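PDB 1Z6O: ferritin heavy chain from Trichoplusia ni, which oxidises ferrous iron and takes it up for storage as ferric hydroxide in a secreted ferritin shell built with light chains. Local coordinates for residues H45-V50 against L59-A64; K121-V126 against G147-E152; A129-S134 against H140-L145. All coordinates share one frame; numbering follows the deposited sequence.

Interaction 1 of 3, residues H45-V50 against L59-A64; sequences HFSKDV and LFFDAA
Phe46 and Phe60 meet ring to ring where helix 19-47 of the ferritin four-helix bundle runs out and helix 54-80 starts its way back. Phe46 can be traced outward from CB. CB leaves the backbone toward 59-64, and chi1 of -69° sets CG opposite the carbonyl carbon and beside the backbone N, which turns CD1 and CE1 to Phe60. On that side CD1 comes to 3.9 Å from Phe60 CD2, and CE1 makes the closest approach between the two rings, 3.7 Å from Phe60 CE2. The two planes are inclined at 36° with centroids 5.8 Å apart, so the rings lean on one another obliquely. One face of the Phe46 ring is taken by its own neighbour, His45, whose CD2 sits 3.6 Å above the ring centre. Beyond the pair, Ala108 of helix 105-132 touches both phenylalanines, and Phe56 brings a further ring to Phe46; the rings thus pack against helix 105-132 at this end of the bundle.

A second, smaller touch lies beside it. The Ser47 hydroxyl hydrogen-bonds the backbone O of Gly43, one turn earlier. Light-chain residues pack here too, Thr95 on Ser47 and Lys92 on Phe61. Ser47 OG lies near the plane of the Phe61 ring, at its edge, 3.4 Å from Phe61 CE1.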
ATOM      1  N   HIS M  45      23.551  -5.350  46.619  1.00 14.98           N
ATOM      2  CA  HIS M  45      24.496  -4.353  47.128  1.00 16.08           C
ATOM      3  C   HIS M  45      24.534  -3.091  46.267  1.00 18.72           C
ATOM      4  O   HIS M  45      24.457  -1.976  46.783  1.00 15.99           O
ATOM      5  CB  HIS M  45      25.914  -4.945  47.205  1.00 16.73           C
ATOM      6  CG  HIS M  45      26.965  -3.935  47.559  1.00 19.19           C
ATOM      7  ND1 HIS M  45      27.218  -3.548  48.860  1.00 17.80           N
ATOM      8  CD2 HIS M  45      27.791  -3.197  46.778  1.00 17.76           C
ATOM      9  CE1 HIS M  45      28.157  -2.616  48.865  1.00 19.85           C
ATOM     10  NE2 HIS M  45      28.523  -2.384  47.614  1.00 19.66           N
ATOM     11  N   PHE M  46      24.656  -3.253  44.954  1.00 14.46           N
ATOM     12  CA  PHE M  46      24.728  -2.074  44.099  1.00 16.14           C
ATOM     13  C   PHE M  46      23.402  -1.354  43.913  1.00 17.06           C
ATOM     14  O   PHE M  46      23.368  -0.249  43.368  1.00 17.00           O
ATOM     15  CB  PHE M  46      25.388  -2.431  42.755  1.00 15.46           C
ATOM     16  CG  PHE M  46      26.858  -2.753  42.898  1.00 17.62           C
ATOM     17  CD1 PHE M  46      27.294  -4.073  42.959  1.00 15.80           C
ATOM     18  CD2 PHE M  46      27.789  -1.724  43.089  1.00 16.19           C
ATOM     19  CE1 PHE M  46      28.643  -4.376  43.217  1.00 18.10           C
ATOM     20  CE2 PHE M  46      29.143  -2.008  43.349  1.00 16.99           C
ATOM     21  CZ  PHE M  46      29.569  -3.335  43.413  1.00 18.82           C
ATOM     22  N   SER M  47      22.317  -1.970  44.386  1.00 14.75           N
ATOM     23  CA  SER M  47      20.989  -1.357  44.330  1.00 17.46           C
ATOM     24  C   SER M  47      20.765  -0.418  45.527  1.00 16.92           C
ATOM     25  O   SER M  47      19.827   0.376  45.516  1.00 17.34           O
ATOM     26  CB  SER M  47      19.889  -2.430  44.360  1.00 16.93           C
ATOM     27  OG  SER M  47      19.910  -3.207  43.177  1.00 18.90           O
ATOM     28  N   LYS M  48      21.598  -0.514  46.562  1.00 15.68           N
ATOM     29  CA  LYS M  48      21.418   0.344  47.747  1.00 19.29           C
ATOM     30  C   LYS M  48      21.499   1.830  47.414  1.00 20.91           C
ATOM     31  O   LYS M  48      22.303   2.242  46.575  1.00 18.85           O
ATOM     32  CB  LYS M  48      22.461   0.027  48.826  1.00 18.43           C
ATOM     33  CG  LYS M  48      22.364  -1.390  49.382  1.00 20.78           C
ATOM     34  CD  LYS M  48      23.188  -1.559  50.663  1.00 27.97           C
ATOM     35  CE  LYS M  48      24.640  -1.195  50.467  1.00 31.58           C
ATOM     36  NZ  LYS M  48      25.439  -1.442  51.707  1.00 32.12           N
ATOM     37  N   ASP M  49      20.681   2.634  48.091  1.00 17.66           N
ATOM     38  CA  ASP M  49      20.670   4.074  47.841  1.00 17.75           C
ATOM     39  C   ASP M  49      22.030   4.723  48.095  1.00 21.04           C
ATOM     40  O   ASP M  49      22.414   5.669  47.395  1.00 22.12           O
ATOM     41  CB  ASP M  49      19.586   4.764  48.696  1.00 21.25           C
ATOM     42  CG  ASP M  49      19.747   4.502  50.205  1.00 34.45           C
ATOM     43  OD1 ASP M  49      20.708   3.804  50.629  1.00 30.62           O
ATOM     44  OD2 ASP M  49      18.897   4.998  50.977  1.00 27.76           O
ATOM     45  N   VAL M  50      22.765   4.219  49.083  1.00 19.40           N
ATOM     46  CA  VAL M  50      24.077   4.786  49.382  1.00 21.34           C
ATOM     47  C   VAL M  50      25.201   4.290  48.471  1.00 25.91           C
ATOM     48  O   VAL M  50      26.322   4.778  48.563  1.00 22.06           O
ATOM     49  CB  VAL M  50      24.476   4.550  50.861  1.00 24.58           C
ATOM     50  CG1 VAL M  50      23.483   5.275  51.772  1.00 30.52           C
ATOM     51  CG2 VAL M  50      24.518   3.056  51.181  1.00 23.50           C
ATOM     52  N   LEU M  59      23.840  -5.600  35.871  1.00 17.01           N
ATOM     53  CA  LEU M  59      24.832  -6.558  35.380  1.00 18.65           C
ATOM     54  C   LEU M  59      24.805  -7.821  36.243  1.00 18.90           C
ATOM     55  O   LEU M  59      24.797  -8.941  35.730  1.00 16.50           O
ATOM     56  CB  LEU M  59      26.245  -5.955  35.449  1.00 16.79           C
ATOM     57  CG  LEU M  59      27.416  -6.866  35.028  1.00 21.11           C
ATOM     58  CD1 LEU M  59      27.380  -7.064  33.508  1.00 22.54           C
ATOM     59  CD2 LEU M  59      28.758  -6.232  35.435  1.00 22.02           C
ATOM     60  N   PHE M  60      24.784  -7.643  37.559  1.00 15.42           N
ATOM     61  CA  PHE M  60      24.809  -8.797  38.445  1.00 14.90           C
ATOM     62  C   PHE M  60      23.475  -9.515  38.604  1.00 16.79           C
ATOM     63  O   PHE M  60      23.462 -10.726  38.804  1.00 16.19           O
ATOM     64  CB  PHE M  60      25.433  -8.393  39.792  1.00 14.56           C
ATOM     65  CG  PHE M  60      26.888  -7.982  39.665  1.00 17.06           C
ATOM     66  CD1 PHE M  60      27.793  -8.801  38.989  1.00 18.47           C
ATOM     67  CD2 PHE M  60      27.344  -6.780  40.198  1.00 16.12           C
ATOM     68  CE1 PHE M  60      29.137  -8.429  38.843  1.00 19.87           C
ATOM     69  CE2 PHE M  60      28.686  -6.397  40.061  1.00 15.67           C
ATOM     70  CZ  PHE M  60      29.583  -7.226  39.378  1.00 17.90           C
ATOM     71  N   PHE M  61      22.353  -8.800  38.518  1.00 15.73           N
ATOM     72  CA  PHE M  61      21.060  -9.493  38.569  1.00 16.27           C
ATOM     73  C   PHE M  61      20.959 -10.336  37.283  1.00 18.40           C
ATOM     74  O   PHE M  61      20.450 -11.455  37.314  1.00 17.16           O
ATOM     75  CB  PHE M  61      19.885  -8.503  38.633  1.00 14.78           C
ATOM     76  CG  PHE M  61      19.624  -7.953  40.022  1.00 17.15           C
ATOM     77  CD1 PHE M  61      19.421  -6.589  40.219  1.00 17.48           C
ATOM     78  CD2 PHE M  61      19.561  -8.805  41.125  1.00 17.98           C
ATOM     79  CE1 PHE M  61      19.152  -6.075  41.503  1.00 17.49           C
ATOM     80  CE2 PHE M  61      19.295  -8.304  42.411  1.00 19.82           C
ATOM     81  CZ  PHE M  61      19.089  -6.931  42.597  1.00 16.65           C
ATOM     82  N   ASP M  62      21.433  -9.802  36.152  1.00 16.78           N
ATOM     83  CA  ASP M  62      21.408 -10.567  34.897  1.00 18.17           C
ATOM     84  C   ASP M  62      22.283 -11.815  35.053  1.00 18.94           C
ATOM     85  O   ASP M  62      21.911 -12.900  34.601  1.00 16.34           O
ATOM     86  CB  ASP M  62      21.948  -9.750  33.703  1.00 18.76           C
ATOM     87  CG  ASP M  62      20.986  -8.656  33.245  1.00 32.51           C
ATOM     88  OD1 ASP M  62      19.820  -8.650  33.687  1.00 30.09           O
ATOM     89  OD2 ASP M  62      21.399  -7.802  32.430  1.00 32.86           O
ATOM     90  N   ALA M  63      23.451 -11.658  35.676  1.00 15.04           N
ATOM     91  CA  ALA M  63      24.353 -12.799  35.886  1.00 15.82           C
ATOM     92  C   ALA M  63      23.701 -13.846  36.787  1.00 17.60           C
ATOM     93  O   ALA M  63      23.881 -15.047  36.579  1.00 16.70           O
ATOM     94  CB  ALA M  63      25.681 -12.333  36.508  1.00 15.95           C
ATOM     95  N   ALA M  64      22.952 -13.403  37.795  1.00 15.00           N
ATOM     96  CA  ALA M  64      22.278 -14.349  38.690  1.00 14.09           C
ATOM     97  C   ALA M  64      21.279 -15.195  37.892  1.00 16.49           C
ATOM     98  O   ALA M  64      21.213 -16.416  38.055  1.00 15.57           O
ATOM     99  CB  ALA M  64      21.529 -13.589  39.835  1.00 13.73           C
TER

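Interaction 2 of 3, residues K121-V126 against G147-E152; sequences KSIRNV and GDFLEE
Helices 105-132 and 139-168 run antiparallel here, the short axes of 121-126 and 147-152 approaching to 10.3 Å at a crossing angle of -159°, with a wider pi-type turn at 147-150. Ile123 fills the space between them and divides its branches between two neighbours. Its CG2, set opposite the backbone N, lies 3.7 Å from Leu150 CD2, the two side chains sliding past each other in opposite directions. The other branch, extended at chi2 (163°), reaches Phe149: Ile123 CD1 lies 4.0 Å from Phe149 CB and near the plane of the ring at its edge. The Phe149 ring itself leads off toward Lys73 and Leu74 of helix 54-80.

Leu150 also receives Arg124, whose aliphatic CG crosses it at about a right angle, 4.1 Å from Leu150 CD2. Past that point the arginine bends at chi3 (47°) and gives its charged end to a second subunit: NH1 bonds the backbone O of Asn137 there, and the guanidinium forms a cation-pi pair with Phe136 of the same subunit.

This packing borders the ferroxidase site. The side chain of Ile123 is about 4 Å from that of Glu32, and that of Phe149 about 4 Å from that of His70; both Glu32 and His70 bind the iron. With an alanine in place of Ile123, CG1, CG2 and CD1 are gone, and a gap would probably open between Leu150 and Phe149, next to Glu32. The contact rests on close apolar packing, with no hydrogen bond between the two segments, beside the iron ligands.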
ATOM      1  N   LYS M 121      37.145 -24.174  36.267  1.00 15.93           N
ATOM      2  CA  LYS M 121      37.970 -25.267  36.766  1.00 19.85           C
ATOM      3  C   LYS M 121      37.080 -26.452  37.174  1.00 19.35           C
ATOM      4  O   LYS M 121      37.401 -27.615  36.912  1.00 17.14           O
ATOM      5  CB  LYS M 121      38.777 -24.763  37.962  1.00 21.69           C
ATOM      6  CG  LYS M 121      39.735 -25.759  38.558  1.00 32.81           C
ATOM      7  CD  LYS M 121      40.548 -25.072  39.658  1.00 44.55           C
ATOM      8  CE  LYS M 121      41.355 -26.081  40.459  1.00 66.19           C
ATOM      9  NZ  LYS M 121      42.027 -25.447  41.636  1.00 76.47           N
ATOM     10  N   SER M 122      35.952 -26.159  37.808  1.00 16.37           N
ATOM     11  CA  SER M 122      35.044 -27.221  38.225  1.00 16.63           C
ATOM     12  C   SER M 122      34.449 -27.960  37.010  1.00 18.77           C
ATOM     13  O   SER M 122      34.342 -29.190  37.014  1.00 16.82           O
ATOM     14  CB  SER M 122      33.930 -26.634  39.110  1.00 18.55           C
ATOM     15  OG  SER M 122      32.997 -27.642  39.452  1.00 20.72           O
ATOM     16  N   ILE M 123      34.065 -27.224  35.967  1.00 15.61           N
ATOM     17  CA  ILE M 123      33.519 -27.869  34.767  1.00 14.37           C
ATOM     18  C   ILE M 123      34.598 -28.757  34.123  1.00 16.32           C
ATOM     19  O   ILE M 123      34.307 -29.855  33.657  1.00 14.82           O
ATOM     20  CB  ILE M 123      33.020 -26.806  33.740  1.00 13.96           C
ATOM     21  CG1 ILE M 123      31.749 -26.135  34.295  1.00 18.50           C
ATOM     22  CG2 ILE M 123      32.708 -27.469  32.377  1.00 16.14           C
ATOM     23  CD1 ILE M 123      31.393 -24.832  33.603  1.00 25.02           C
ATOM     24  N   ARG M 124      35.842 -28.281  34.091  1.00 14.49           N
ATOM     25  CA  ARG M 124      36.923 -29.089  33.524  1.00 17.83           C
ATOM     26  C   ARG M 124      37.073 -30.378  34.349  1.00 19.05           C
ATOM     27  O   ARG M 124      37.395 -31.436  33.803  1.00 17.51           O
ATOM     28  CB  ARG M 124      38.242 -28.284  33.482  1.00 15.58           C
ATOM     29  CG  ARG M 124      38.258 -27.174  32.379  1.00 16.96           C
ATOM     30  CD  ARG M 124      39.517 -26.287  32.499  1.00 19.67           C
ATOM     31  NE  ARG M 124      40.678 -27.150  32.650  1.00 20.58           N
ATOM     32  CZ  ARG M 124      41.301 -27.756  31.648  1.00 21.37           C
ATOM     33  NH1 ARG M 124      40.912 -27.564  30.392  1.00 19.32           N
ATOM     34  NH2 ARG M 124      42.242 -28.651  31.912  1.00 21.11           N
ATOM     35  N   ASN M 125      36.839 -30.301  35.658  1.00 17.93           N
ATOM     36  CA  ASN M 125      36.912 -31.507  36.486  1.00 17.86           C
ATOM     37  C   ASN M 125      35.732 -32.447  36.229  1.00 18.95           C
ATOM     38  O   ASN M 125      35.872 -33.661  36.351  1.00 16.79           O
ATOM     39  CB  ASN M 125      37.001 -31.148  37.973  1.00 19.41           C
ATOM     40  CG  ASN M 125      38.399 -30.695  38.357  1.00 33.84           C
ATOM     41  OD1 ASN M 125      39.387 -31.222  37.841  1.00 34.01           O
ATOM     42  ND2 ASN M 125      38.494 -29.731  39.260  1.00 35.73           N
ATOM     43  N   VAL M 126      34.567 -31.904  35.877  1.00 15.57           N
ATOM     44  CA  VAL M 126      33.424 -32.771  35.542  1.00 14.40           C
ATOM     45  C   VAL M 126      33.785 -33.485  34.230  1.00 16.02           C
ATOM     46  O   VAL M 126      33.547 -34.687  34.057  1.00 16.14           O
ATOM     47  CB  VAL M 126      32.122 -31.955  35.313  1.00 17.06           C
ATOM     48  CG1 VAL M 126      30.974 -32.903  34.905  1.00 15.26           C
ATOM     49  CG2 VAL M 126      31.745 -31.189  36.599  1.00 14.92           C
ATOM     50  N   GLY M 147      31.794 -27.732  24.501  1.00 19.36           N
ATOM     51  CA  GLY M 147      31.328 -26.803  23.483  1.00 22.08           C
ATOM     52  C   GLY M 147      30.313 -25.760  23.903  1.00 28.52           C
ATOM     53  O   GLY M 147      30.210 -24.704  23.283  1.00 35.14           O
ATOM     54  N   ASP M 148      29.542 -26.054  24.937  1.00 24.68           N
ATOM     55  CA  ASP M 148      28.538 -25.112  25.419  1.00 26.49           C
ATOM     56  C   ASP M 148      28.984 -24.402  26.690  1.00 25.31           C
ATOM     57  O   ASP M 148      29.132 -23.182  26.713  1.00 25.76           O
ATOM     58  CB  ASP M 148      27.227 -25.836  25.704  1.00 31.64           C
ATOM     59  CG  ASP M 148      26.400 -26.050  24.458  1.00 58.78           C
ATOM     60  OD1 ASP M 148      25.474 -25.241  24.218  1.00 63.27           O
ATOM     61  OD2 ASP M 148      26.680 -27.019  23.715  1.00 63.93           O
ATOM     62  N   PHE M 149      29.205 -25.171  27.748  1.00 19.20           N
ATOM     63  CA  PHE M 149      29.593 -24.573  29.016  1.00 18.38           C
ATOM     64  C   PHE M 149      30.950 -23.895  29.033  1.00 21.07           C
ATOM     65  O   PHE M 149      31.041 -22.748  29.465  1.00 21.56           O
ATOM     66  CB  PHE M 149      29.485 -25.605  30.141  1.00 19.30           C
ATOM     67  CG  PHE M 149      28.069 -25.814  30.608  1.00 22.04           C
ATOM     68  CD1 PHE M 149      27.149 -26.461  29.794  1.00 25.57           C
ATOM     69  CD2 PHE M 149      27.634 -25.270  31.814  1.00 26.04           C
ATOM     70  CE1 PHE M 149      25.801 -26.557  30.170  1.00 28.91           C
ATOM     71  CE2 PHE M 149      26.290 -25.359  32.197  1.00 26.62           C
ATOM     72  CZ  PHE M 149      25.377 -25.999  31.370  1.00 23.80           C
ATOM     73  N   LEU M 150      32.005 -24.561  28.568  1.00 17.26           N
ATOM     74  CA  LEU M 150      33.315 -23.900  28.586  1.00 17.58           C
ATOM     75  C   LEU M 150      33.332 -22.689  27.654  1.00 19.01           C
ATOM     76  O   LEU M 150      33.982 -21.687  27.944  1.00 18.52           O
ATOM     77  CB  LEU M 150      34.440 -24.876  28.211  1.00 15.72           C
ATOM     78  CG  LEU M 150      34.779 -25.915  29.292  1.00 18.44           C
ATOM     79  CD1 LEU M 150      36.028 -26.720  28.865  1.00 15.58           C
ATOM     80  CD2 LEU M 150      35.055 -25.202  30.631  1.00 18.19           C
ATOM     81  N   GLU M 151      32.619 -22.775  26.538  1.00 18.30           N
ATOM     82  CA  GLU M 151      32.559 -21.648  25.598  1.00 20.89           C
ATOM     83  C   GLU M 151      32.049 -20.402  26.343  1.00 21.83           C
ATOM     84  O   GLU M 151      32.653 -19.323  26.283  1.00 22.09           O
ATOM     85  CB  GLU M 151      31.608 -21.994  24.448  1.00 26.98           C
ATOM     86  CG  GLU M 151      31.284 -20.844  23.500  1.00 34.54           C
ATOM     87  CD  GLU M 151      32.486 -20.376  22.706  1.00 44.15           C
ATOM     88  OE1 GLU M 151      33.499 -21.109  22.662  1.00 39.89           O
ATOM     89  OE2 GLU M 151      32.418 -19.279  22.112  1.00 47.48           O
ATOM     90  N   GLU M 152      30.947 -20.561  27.065  1.00 19.77           N
ATOM     91  CA  GLU M 152      30.375 -19.450  27.819  1.00 22.26           C
ATOM     92  C   GLU M 152      31.346 -18.972  28.909  1.00 20.57           C
ATOM     93  O   GLU M 152      31.461 -17.767  29.173  1.00 18.23           O
ATOM     94  CB  GLU M 152      29.052 -19.880  28.462  1.00 27.67           C
ATOM     95  CG  GLU M 152      28.070 -18.744  28.608  1.00 61.45           C
ATOM     96  CD  GLU M 152      27.571 -18.231  27.258  1.00 72.96           C
ATOM     97  OE1 GLU M 152      26.951 -17.145  27.225  1.00 78.69           O
ATOM     98  OE2 GLU M 152      27.796 -18.919  26.233  1.00 74.46           O
TER

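Interaction 3 of 3, residues A129-S134 against H140-L145; sequences ACEDDS and HLVDYL
Val142 pushes its CG2 methyl between Cys130 and Glu131, near the end of helix 105-132. The methyl touches backbone and side chain alike: it lies 3.7 Å from Glu131 N, equally near Glu131 CB, and 3.9 Å from Cys130 CB. The valine's chi1 of 165° places CG2 opposite the carbonyl carbon and CG1 opposite the backbone N, so the valine straddles Glu131, with CG1 reaching the carboxylate at OE2, 3.8 Å away. Glu131 runs extended across the valine at about a right angle, and Tyr139 of a second subunit packs on it.

Cys130 points its CB toward helix 139-168, and its SG meets Leu141 CD2 at 3.8 Å. That sulfur is joined in a disulfide to Cys21, near the start of helix 19-47. Leu141 also touches Cys21 and Met25, so the disulfide is packed against a leucine that reaches both of the helices it joins.

In the ferritin four-helix bundle this is the tight connection between the third and fourth long helices: only a few residues separate 105-132 from 139-168, and the nearest CA atoms, those of Glu131 and Val142, stand 6.4 Å apart. The backbone of Cys130 is hydrogen-bonded to Asp138 at the close of that turn. Just beyond it, His140 NE2 bonds Glu151 OE1 of a third subunit, while ND1 of the same imidazole is hydrogen-bonded to Tyr77 OH.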
ATOM      1  N   ALA M 129      36.159 -36.342  34.953  1.00 18.68           N
ATOM      2  CA  ALA M 129      35.463 -37.474  35.559  1.00 21.19           C
ATOM      3  C   ALA M 129      34.626 -38.240  34.533  1.00 26.34           C
ATOM      4  O   ALA M 129      34.596 -39.473  34.536  1.00 21.32           O
ATOM      5  CB  ALA M 129      34.556 -36.994  36.705  1.00 19.40           C
ATOM      6  N   CYS M 130      33.949 -37.508  33.652  1.00 17.89           N
ATOM      7  CA  CYS M 130      33.084 -38.124  32.658  1.00 16.63           C
ATOM      8  C   CYS M 130      33.836 -38.775  31.512  1.00 18.53           C
ATOM      9  O   CYS M 130      33.366 -39.749  30.929  1.00 18.91           O
ATOM     10  CB  CYS M 130      32.092 -37.078  32.113  1.00 17.30           C
ATOM     11  SG  CYS M 130      30.944 -36.492  33.412  1.00 19.94           S
ATOM     12  N   GLU M 131      35.003 -38.239  31.188  1.00 16.27           N
ATOM     13  CA  GLU M 131      35.786 -38.788  30.092  1.00 18.33           C
ATOM     14  C   GLU M 131      36.701 -39.928  30.523  1.00 25.29           C
ATOM     15  O   GLU M 131      36.850 -40.909  29.806  1.00 20.55           O
ATOM     16  CB  GLU M 131      36.670 -37.697  29.464  1.00 19.40           C
ATOM     17  CG  GLU M 131      37.570 -38.217  28.342  1.00 25.73           C
ATOM     18  CD  GLU M 131      38.164 -37.098  27.489  1.00 33.54           C
ATOM     19  OE1 GLU M 131      39.263 -36.605  27.825  1.00 28.45           O
ATOM     20  OE2 GLU M 131      37.520 -36.704  26.484  1.00 27.18           O
ATOM     21  N   ASP M 132      37.297 -39.802  31.702  1.00 20.23           N
ATOM     22  CA  ASP M 132      38.269 -40.793  32.140  1.00 27.33           C
ATOM     23  C   ASP M 132      37.820 -41.970  32.979  1.00 30.69           C
ATOM     24  O   ASP M 132      38.654 -42.734  33.448  1.00 29.92           O
ATOM     25  CB  ASP M 132      39.437 -40.084  32.825  1.00 27.73           C
ATOM     26  CG  ASP M 132      40.162 -39.126  31.878  1.00 35.71           C
ATOM     27  OD1 ASP M 132      40.336 -39.476  30.688  1.00 42.29           O
ATOM     28  OD2 ASP M 132      40.563 -38.036  32.322  1.00 42.50           O
ATOM     29  N   ASP M 133      36.517 -42.128  33.174  1.00 28.30           N
ATOM     30  CA  ASP M 133      36.016 -43.272  33.927  1.00 28.42           C
ATOM     31  C   ASP M 133      36.449 -44.498  33.101  1.00 30.11           C
ATOM     32  O   ASP M 133      36.090 -44.620  31.932  1.00 29.09           O
ATOM     33  CB  ASP M 133      34.493 -43.211  34.014  1.00 29.23           C
ATOM     34  CG  ASP M 133      33.917 -44.322  34.868  1.00 38.63           C
ATOM     35  OD1 ASP M 133      34.269 -45.498  34.630  1.00 42.12           O
ATOM     36  OD2 ASP M 133      33.115 -44.018  35.775  1.00 36.07           O
ATOM     37  N   SER M 134      37.215 -45.401  33.698  1.00 35.91           N
ATOM     38  CA  SER M 134      37.702 -46.569  32.960  1.00 40.89           C
ATOM     39  C   SER M 134      36.603 -47.444  32.359  1.00 36.27           C
ATOM     40  O   SER M 134      36.830 -48.139  31.369  1.00 41.93           O
ATOM     41  CB  SER M 134      38.612 -47.423  33.859  1.00 41.53           C
ATOM     42  OG  SER M 134      37.926 -47.845  35.030  1.00 48.89           O
ATOM     43  N   HIS M 140      29.385 -37.861  24.602  1.00 14.07           N
ATOM     44  CA  HIS M 140      28.419 -36.804  24.371  1.00 16.47           C
ATOM     45  C   HIS M 140      28.365 -35.740  25.457  1.00 15.84           C
ATOM     46  O   HIS M 140      28.330 -34.546  25.149  1.00 15.46           O
ATOM     47  CB  HIS M 140      27.028 -37.394  24.142  1.00 14.92           C
ATOM     48  CG  HIS M 140      26.012 -36.365  23.754  1.00 18.38           C
ATOM     49  ND1 HIS M 140      25.130 -35.813  24.659  1.00 18.50           N
ATOM     50  CD2 HIS M 140      25.779 -35.744  22.571  1.00 19.28           C
ATOM     51  CE1 HIS M 140      24.395 -34.894  24.050  1.00 22.03           C
ATOM     52  NE2 HIS M 140      24.769 -34.831  22.783  1.00 22.67           N
ATOM     53  N   LEU M 141      28.363 -36.147  26.721  1.00 15.27           N
ATOM     54  CA  LEU M 141      28.321 -35.149  27.788  1.00 15.87           C
ATOM     55  C   LEU M 141      29.616 -34.340  27.810  1.00 16.34           C
ATOM     56  O   LEU M 141      29.590 -33.129  28.007  1.00 16.37           O
ATOM     57  CB  LEU M 141      28.078 -35.812  29.159  1.00 14.46           C
ATOM     58  CG  LEU M 141      28.112 -34.865  30.383  1.00 17.20           C
ATOM     59  CD1 LEU M 141      27.192 -33.654  30.173  1.00 14.82           C
ATOM     60  CD2 LEU M 141      27.681 -35.656  31.633  1.00 17.03           C
ATOM     61  N   VAL M 142      30.751 -35.001  27.608  1.00 15.34           N
ATOM     62  CA  VAL M 142      32.029 -34.287  27.585  1.00 15.58           C
ATOM     63  C   VAL M 142      31.986 -33.198  26.499  1.00 17.77           C
ATOM     64  O   VAL M 142      32.396 -32.052  26.714  1.00 16.42           O
ATOM     65  CB  VAL M 142      33.188 -35.277  27.322  1.00 16.85           C
ATOM     66  CG1 VAL M 142      34.480 -34.522  26.936  1.00 17.00           C
ATOM     67  CG2 VAL M 142      33.418 -36.128  28.594  1.00 16.26           C
ATOM     68  N   ASP M 143      31.466 -33.569  25.339  1.00 15.40           N
ATOM     69  CA  ASP M 143      31.344 -32.650  24.205  1.00 18.28           C
ATOM     70  C   ASP M 143      30.405 -31.487  24.534  1.00 18.43           C
ATOM     71  O   ASP M 143      30.680 -30.336  24.197  1.00 19.52           O
ATOM     72  CB  ASP M 143      30.795 -33.407  22.993  1.00 20.32           C
ATOM     73  CG  ASP M 143      30.536 -32.489  21.809  1.00 29.20           C
ATOM     74  OD1 ASP M 143      31.518 -32.126  21.165  1.00 33.95           O
ATOM     75  OD2 ASP M 143      29.370 -32.119  21.550  1.00 38.25           O
ATOM     76  N   TYR M 144      29.293 -31.792  25.189  1.00 15.92           N
ATOM     77  CA  TYR M 144      28.324 -30.769  25.576  1.00 16.72           C
ATOM     78  C   TYR M 144      28.938 -29.768  26.565  1.00 19.25           C
ATOM     79  O   TYR M 144      28.795 -28.547  26.416  1.00 18.68           O
ATOM     80  CB  TYR M 144      27.107 -31.442  26.213  1.00 18.56           C
ATOM     81  CG  TYR M 144      26.030 -30.477  26.648  1.00 21.34           C
ATOM     82  CD1 TYR M 144      25.411 -29.632  25.722  1.00 31.58           C
ATOM     83  CD2 TYR M 144      25.608 -30.426  27.972  1.00 25.90           C
ATOM     84  CE1 TYR M 144      24.390 -28.762  26.107  1.00 31.64           C
ATOM     85  CE2 TYR M 144      24.581 -29.558  28.371  1.00 29.76           C
ATOM     86  CZ  TYR M 144      23.980 -28.734  27.430  1.00 35.67           C
ATOM     87  OH  TYR M 144      22.960 -27.890  27.805  1.00 38.92           O
ATOM     88  N   LEU M 145      29.618 -30.280  27.585  1.00 14.91           N
ATOM     89  CA  LEU M 145      30.245 -29.399  28.573  1.00 15.46           C
ATOM     90  C   LEU M 145      31.357 -28.565  27.946  1.00 17.23           C
ATOM     91  O   LEU M 145      31.566 -27.409  28.315  1.00 17.42           O
ATOM     92  CB  LEU M 145      30.837 -30.222  29.724  1.00 14.29           C
ATOM     93  CG  LEU M 145      29.783 -30.939  30.588  1.00 19.20           C
ATOM     94  CD1 LEU M 145      30.465 -31.880  31.571  1.00 17.80           C
ATOM     95  CD2 LEU M 145      28.935 -29.902  31.332  1.00 20.75           C
TER

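Along the chain, interaction 1 comes first, joining helices 19-47 and 54-80; interactions 2 and 3 follow, both between helices 105-132 and 139-168, with 129-134/140-145 falling within the span bounded by 121-126/147-152. Interactions 2 and 3 have centres 11 Å apart and touch: Val126 CG1 packs 3.5 Å from Leu145 CD1, and Leu150 N probably bonds Leu145 O. Interaction 1 lies on the opposite side of the chain's centre from both, its centre 26 Å from that of interaction 2 and 36 Å from that of interaction 3. Interactions 1 and 3 lie toward opposite ends of the bundle, with interaction 2 beside the iron. Light chains meet interaction 1, while heavy-chain copies meet the other two.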